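Local atomic coordinates of transcriptional regulator ComR (Streptococcus vestibularis F0396, PDB entry 6HU8), a protein that probably binds DNA as a transcription factor of the RNPP family, regulating competence in response to a peptide pheromone. Residues Lys156-Phe170 against Ile183-Asn195. Numbering follows the deposited sequence.
Sequences KKFSTNDLLVIDYYF and IFDRIVDRVLKQN
Q194 sets CG beside its backbone N and bends once, at chi2 (-54°), folding its amide back against K156 and F158, while F158, its CG anti to its carbonyl carbon, turns its ring toward the same glutamine. The result illustrates how one side-chain amide can serve as a surrogate peptide group. Q194 OE1 accepts the nearly straight bond from F158 N at 2.9 Å, the donor standing above the carbonyl plane, and Q194 NE2 donates to K156 O, also at 2.9 Å. The second N-H of NE2 goes to R190 O, so both hydrogens are used, each acceptor lying in the amide plane, and the rotation of the amide is fixed. R190 O also takes K193 N from its opposite face; the Q194 amide thus joins the end of its helix to the loop 156-158. The F158 ring lies at 30° to the amide; R190 CG meets its CZ at 3.4 Å, and I166 CD1 sits over the centre of one ring face. K156 CG covers a face of the R190 guanidinium.

Helices 160-173 and 181-192 run roughly antiparallel as a helical hairpin, as expected within the tetratricopeptide-like region of ComR; the axes of 160-170 and 183-192 approach to 11.9 Å at 143°. The first starts with a capping box, S159 OG accepting from D162 N and D162 OD2 from S159 N. I187 CG2 touches both I166 CG2 and F170 CZ, at 3.8 and 3.7 Å. Y169 OH lies at the edge of the F184 ring, 3.4 Å from F184 CB, and Y169 CZ rests beside I183 CG2. Helix 139-152 lies against F158, I166 and Y169, with Y169 stacked on F149; on helix 200-219, Y202 OH bonds to F158 O and I213 touches F170.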
loop_
_atom_site.group_PDB
_atom_site.type_symbol
_atom_site.label_atom_id
_atom_site.label_comp_id
_atom_site.label_asym_id
_atom_site.label_seq_id
_atom_site.Cartn_x
_atom_site.Cartn_y
_atom_site.Cartn_z
ATOM N N LYS A 156 14.433 -2.962 1.806
ATOM C CA LYS A 156 15.001 -1.710 1.329
ATOM C C LYS A 156 14.295 -1.268 0.052
ATOM O O LYS A 156 14.171 -0.074 -0.217
ATOM C CB LYS A 156 16.511 -1.852 1.096
ATOM C CG LYS A 156 17.332 -1.835 2.388
ATOM C CD LYS A 156 18.819 -1.604 2.125
ATOM C CE LYS A 156 19.631 -1.613 3.427
ATOM N NZ LYS A 156 19.771 -2.982 4.019
ATOM N N LYS A 157 13.822 -2.240 -0.723
ATOM C CA LYS A 157 13.123 -1.959 -1.967
ATOM C C LYS A 157 11.682 -2.460 -1.859
ATOM O O LYS A 157 11.444 -3.629 -1.566
ATOM C CB LYS A 157 13.855 -2.612 -3.143
ATOM C CG LYS A 157 13.294 -2.266 -4.512
ATOM C CD LYS A 157 14.080 -2.963 -5.623
ATOM C CE LYS A 157 13.646 -2.497 -7.008
ATOM N NZ LYS A 157 14.249 -3.329 -8.101
ATOM N N PHE A 158 10.725 -1.564 -2.079
ATOM C CA PHE A 158 9.298 -1.869 -1.914
ATOM C C PHE A 158 8.637 -2.190 -3.248
ATOM O O PHE A 158 8.863 -1.487 -4.220
ATOM C CB PHE A 158 8.549 -0.677 -1.284
ATOM C CG PHE A 158 8.978 -0.334 0.121
ATOM C CD1 PHE A 158 9.297 -1.327 1.029
ATOM C CD2 PHE A 158 9.049 0.991 0.527
ATOM C CE1 PHE A 158 9.686 -1.012 2.318
ATOM C CE2 PHE A 158 9.432 1.319 1.821
ATOM C CZ PHE A 158 9.750 0.311 2.718
ATOM N N SER A 159 7.808 -3.229 -3.271
ATOM C CA SER A 159 6.956 -3.532 -4.409
ATOM C C SER A 159 5.644 -2.770 -4.294
ATOM O O SER A 159 5.381 -2.116 -3.284
ATOM C CB SER A 159 6.661 -5.030 -4.476
ATOM O OG SER A 159 5.958 -5.443 -3.300
ATOM N N THR A 160 4.793 -2.905 -5.303
ATOM C CA THR A 160 3.477 -2.288 -5.243
ATOM C C THR A 160 2.692 -2.860 -4.075
ATOM O O THR A 160 2.124 -2.088 -3.294
ATOM C CB THR A 160 2.686 -2.472 -6.549
ATOM O OG1 THR A 160 3.446 -1.939 -7.633
ATOM C CG2 THR A 160 1.362 -1.720 -6.474
ATOM N N ASN A 161 2.682 -4.188 -3.913
ATOM C CA ASN A 161 2.007 -4.770 -2.750
ATOM C C ASN A 161 2.586 -4.234 -1.438
ATOM O O ASN A 161 1.834 -3.946 -0.500
ATOM C CB ASN A 161 2.084 -6.314 -2.736
ATOM C CG ASN A 161 1.227 -6.953 -3.804
ATOM O OD1 ASN A 161 0.343 -6.313 -4.379
ATOM N ND2 ASN A 161 1.478 -8.229 -4.071
ATOM N N ASP A 162 3.911 -4.115 -1.364
ATOM C CA ASP A 162 4.551 -3.545 -0.165
ATOM C C ASP A 162 4.030 -2.133 0.126
ATOM O O ASP A 162 3.721 -1.785 1.278
ATOM C CB ASP A 162 6.074 -3.476 -0.322
ATOM C CG ASP A 162 6.728 -4.838 -0.373
ATOM O OD1 ASP A 162 6.122 -5.821 0.111
ATOM O OD2 ASP A 162 7.865 -4.910 -0.895
ATOM N N LEU A 163 3.951 -1.321 -0.930
ATOM C CA LEU A 163 3.471 0.057 -0.816
ATOM C C LEU A 163 2.044 0.094 -0.311
ATOM O O LEU A 163 1.670 1.004 0.428
ATOM C CB LEU A 163 3.565 0.786 -2.157
ATOM C CG LEU A 163 4.984 1.107 -2.629
ATOM C CD1 LEU A 163 4.911 1.895 -3.910
ATOM C CD2 LEU A 163 5.767 1.878 -1.580
ATOM N N LEU A 164 1.247 -0.904 -0.681
ATOM C CA LEU A 164 -0.136 -0.928 -0.229
ATOM C C LEU A 164 -0.236 -1.384 1.237
ATOM O O LEU A 164 -1.079 -0.891 1.980
ATOM C CB LEU A 164 -0.982 -1.808 -1.150
ATOM C CG LEU A 164 -1.142 -1.185 -2.548
ATOM C CD1 LEU A 164 -1.854 -2.123 -3.507
ATOM C CD2 LEU A 164 -1.872 0.133 -2.482
ATOM N N VAL A 165 0.605 -2.328 1.651
ATOM C CA VAL A 165 0.676 -2.678 3.069
ATOM C C VAL A 165 1.044 -1.420 3.863
ATOM O O VAL A 165 0.482 -1.130 4.928
ATOM C CB VAL A 165 1.715 -3.796 3.333
ATOM C CG1 VAL A 165 1.930 -3.979 4.828
ATOM C CG2 VAL A 165 1.286 -5.116 2.659
ATOM N N ILE A 166 2.003 -0.676 3.333
ATOM C CA ILE A 166 2.462 0.552 3.982
ATOM C C ILE A 166 1.329 1.583 4.016
ATOM O O ILE A 166 1.212 2.366 4.961
ATOM C CB ILE A 166 3.708 1.131 3.268
ATOM C CG1 ILE A 166 4.911 0.220 3.508
ATOM C CG2 ILE A 166 4.017 2.559 3.761
ATOM C CD1 ILE A 166 6.166 0.633 2.767
ATOM N N ASP A 167 0.476 1.572 2.998
ATOM C CA ASP A 167 -0.718 2.409 3.032
ATOM C C ASP A 167 -1.623 2.020 4.221
ATOM O O ASP A 167 -2.099 2.893 4.965
ATOM C CB ASP A 167 -1.477 2.291 1.710
ATOM C CG ASP A 167 -2.237 3.546 1.360
ATOM O OD1 ASP A 167 -2.254 4.491 2.184
ATOM O OD2 ASP A 167 -2.814 3.579 0.254
ATOM N N TYR A 168 -1.837 0.716 4.413
ATOM C CA TYR A 168 -2.690 0.228 5.505
ATOM C C TYR A 168 -2.095 0.604 6.863
ATOM O O TYR A 168 -2.825 0.908 7.826
ATOM C CB TYR A 168 -2.875 -1.290 5.418
ATOM C CG TYR A 168 -4.161 -1.811 6.023
ATOM C CD1 TYR A 168 -5.375 -1.165 5.793
ATOM C CD2 TYR A 168 -4.171 -2.968 6.805
ATOM C CE1 TYR A 168 -6.558 -1.649 6.334
ATOM C CE2 TYR A 168 -5.347 -3.466 7.344
ATOM C CZ TYR A 168 -6.535 -2.802 7.110
ATOM O OH TYR A 168 -7.698 -3.299 7.641
ATOM N N TYR A 169 -0.770 0.579 6.940
ATOM C CA TYR A 169 -0.071 1.012 8.149
ATOM C C TYR A 169 -0.398 2.481 8.460
ATOM O O TYR A 169 -0.839 2.801 9.567
ATOM C CB TYR A 169 1.444 0.795 8.003
ATOM C CG TYR A 169 2.281 1.630 8.962
ATOM C CD1 TYR A 169 2.162 1.475 10.349
ATOM C CD2 TYR A 169 3.197 2.563 8.481
ATOM C CE1 TYR A 169 2.924 2.243 11.230
ATOM C CE2 TYR A 169 3.962 3.346 9.360
ATOM C CZ TYR A 169 3.817 3.177 10.728
ATOM O OH TYR A 169 4.567 3.936 11.596
ATOM N N PHE A 170 -0.208 3.372 7.486
ATOM C CA PHE A 170 -0.541 4.787 7.679
ATOM C C PHE A 170 -2.005 4.961 8.070
ATOM O O PHE A 170 -2.343 5.805 8.911
ATOM C CB PHE A 170 -0.224 5.595 6.416
ATOM C CG PHE A 170 1.242 5.672 6.113
ATOM C CD1 PHE A 170 2.169 5.776 7.147
ATOM C CD2 PHE A 170 1.699 5.638 4.811
ATOM C CE1 PHE A 170 3.531 5.851 6.891
ATOM C CE2 PHE A 170 3.066 5.716 4.546
ATOM C CZ PHE A 170 3.979 5.810 5.588
ATOM N N ILE A 183 9.297 3.247 14.234
ATOM C CA ILE A 183 8.737 2.568 13.074
ATOM C C ILE A 183 8.377 3.578 11.990
ATOM O O ILE A 183 8.763 3.412 10.826
ATOM C CB ILE A 183 7.488 1.751 13.435
ATOM C CG1 ILE A 183 7.865 0.544 14.307
ATOM C CG2 ILE A 183 6.759 1.308 12.169
ATOM C CD1 ILE A 183 6.688 -0.323 14.647
ATOM N N PHE A 184 7.647 4.621 12.382
ATOM C CA PHE A 184 7.216 5.647 11.436
ATOM C C PHE A 184 8.402 6.238 10.678
ATOM O O PHE A 184 8.418 6.260 9.443
ATOM C CB PHE A 184 6.442 6.753 12.157
ATOM C CG PHE A 184 5.928 7.840 11.236
ATOM C CD1 PHE A 184 4.779 7.641 10.473
ATOM C CD2 PHE A 184 6.595 9.061 11.133
ATOM C CE1 PHE A 184 4.302 8.641 9.619
ATOM C CE2 PHE A 184 6.126 10.072 10.280
ATOM C CZ PHE A 184 4.976 9.862 9.529
ATOM N N ASP A 185 9.415 6.688 11.411
ATOM C CA ASP A 185 10.569 7.307 10.767
ATOM C C ASP A 185 11.302 6.326 9.855
ATOM O O ASP A 185 11.803 6.712 8.801
ATOM C CB ASP A 185 11.546 7.877 11.807
ATOM C CG ASP A 185 10.964 9.052 12.585
ATOM O OD1 ASP A 185 9.854 9.510 12.248
ATOM O OD2 ASP A 185 11.622 9.525 13.538
ATOM N N ARG A 186 11.376 5.059 10.252
ATOM C CA ARG A 186 12.032 4.069 9.408
ATOM C C ARG A 186 11.262 3.885 8.108
ATOM O O ARG A 186 11.849 3.831 7.028
ATOM C CB ARG A 186 12.159 2.723 10.120
ATOM C CG ARG A 186 12.889 1.663 9.291
ATOM C CD ARG A 186 12.195 0.297 9.342
ATOM N NE ARG A 186 11.609 0.019 10.655
ATOM C CZ ARG A 186 12.233 -0.622 11.646
ATOM N NH1 ARG A 186 11.607 -0.831 12.802
ATOM N NH2 ARG A 186 13.479 -1.058 11.482
ATOM N N ILE A 187 9.942 3.784 8.214
ATOM C CA ILE A 187 9.122 3.583 7.021
ATOM C C ILE A 187 9.195 4.804 6.100
ATOM O O ILE A 187 9.469 4.673 4.898
ATOM C CB ILE A 187 7.654 3.279 7.399
ATOM C CG1 ILE A 187 7.537 1.872 8.001
ATOM C CG2 ILE A 187 6.754 3.384 6.196
ATOM C CD1 ILE A 187 7.992 0.780 7.060
ATOM N N VAL A 188 8.978 5.994 6.669
ATOM C CA VAL A 188 9.036 7.235 5.896
ATOM C C VAL A 188 10.366 7.339 5.172
ATOM O O VAL A 188 10.404 7.623 3.977
ATOM C CB VAL A 188 8.843 8.496 6.784
ATOM C CG1 VAL A 188 9.067 9.763 5.968
ATOM C CG2 VAL A 188 7.457 8.503 7.402
ATOM N N ASP A 189 11.454 7.082 5.896
ATOM C CA ASP A 189 12.784 7.226 5.322
ATOM C C ASP A 189 12.993 6.282 4.137
ATOM O O ASP A 189 13.616 6.645 3.136
ATOM C CB ASP A 189 13.857 6.990 6.391
ATOM C CG ASP A 189 15.256 6.924 5.803
ATOM O OD1 ASP A 189 15.782 7.985 5.406
ATOM O OD2 ASP A 189 15.824 5.808 5.715
ATOM N N ARG A 190 12.458 5.072 4.244
ATOM C CA ARG A 190 12.640 4.094 3.182
ATOM C C ARG A 190 11.711 4.405 2.010
ATOM O O ARG A 190 12.077 4.206 0.851
ATOM C CB ARG A 190 12.406 2.674 3.708
ATOM C CG ARG A 190 12.942 1.607 2.782
ATOM C CD ARG A 190 14.422 1.847 2.495
ATOM N NE ARG A 190 15.265 1.484 3.635
ATOM C CZ ARG A 190 16.567 1.750 3.719
ATOM N NH1 ARG A 190 17.183 2.388 2.726
ATOM N NH2 ARG A 190 17.255 1.375 4.796
ATOM N N VAL A 191 10.518 4.909 2.307
ATOM C CA VAL A 191 9.607 5.341 1.248
ATOM C C VAL A 191 10.245 6.449 0.417
ATOM O O VAL A 191 10.198 6.420 -0.814
ATOM C CB VAL A 191 8.262 5.839 1.807
ATOM C CG1 VAL A 191 7.484 6.609 0.732
ATOM C CG2 VAL A 191 7.448 4.664 2.325
ATOM N N LEU A 192 10.867 7.403 1.109
ATOM C CA LEU A 192 11.521 8.538 0.471
ATOM C C LEU A 192 12.700 8.153 -0.430
ATOM O O LEU A 192 13.069 8.919 -1.324
ATOM C CB LEU A 192 11.990 9.533 1.536
ATOM C CG LEU A 192 10.867 10.355 2.166
ATOM C CD1 LEU A 192 11.397 11.247 3.290
ATOM C CD2 LEU A 192 10.163 11.173 1.083
ATOM N N LYS A 193 13.275 6.972 -0.222
ATOM C CA LYS A 193 14.430 6.545 -1.017
ATOM C C LYS A 193 14.077 5.630 -2.185
ATOM O O LYS A 193 14.966 5.183 -2.913
ATOM C CB LYS A 193 15.451 5.830 -0.137
ATOM C CG LYS A 193 16.140 6.699 0.904
ATOM C CD LYS A 193 17.066 5.832 1.760
ATOM C CE LYS A 193 17.745 6.620 2.869
ATOM N NZ LYS A 193 18.804 5.778 3.499
ATOM N N GLN A 194 12.793 5.341 -2.374
ATOM C CA GLN A 194 12.395 4.442 -3.456
ATOM C C GLN A 194 12.676 5.071 -4.808
ATOM O O GLN A 194 12.411 6.262 -5.031
ATOM C CB GLN A 194 10.910 4.068 -3.343
ATOM C CG GLN A 194 10.573 3.264 -2.088
ATOM C CD GLN A 194 11.437 2.023 -1.944
ATOM O OE1 GLN A 194 11.386 1.124 -2.780
ATOM N NE2 GLN A 194 12.243 1.976 -0.888
ATOM N N ASN A 195 13.229 4.271 -5.712
ATOM C CA ASN A 195 13.381 4.708 -7.084
ATOM C C ASN A 195 12.004 5.015 -7.650
ATOM O O ASN A 195 11.016 4.410 -7.238
ATOM C CB ASN A 195 14.091 3.650 -7.933
ATOM C CG ASN A 195 14.104 4.011 -9.413
ATOM O OD1 ASN A 195 14.661 5.040 -9.812
ATOM N ND2 ASN A 195 13.473 3.174 -10.235
#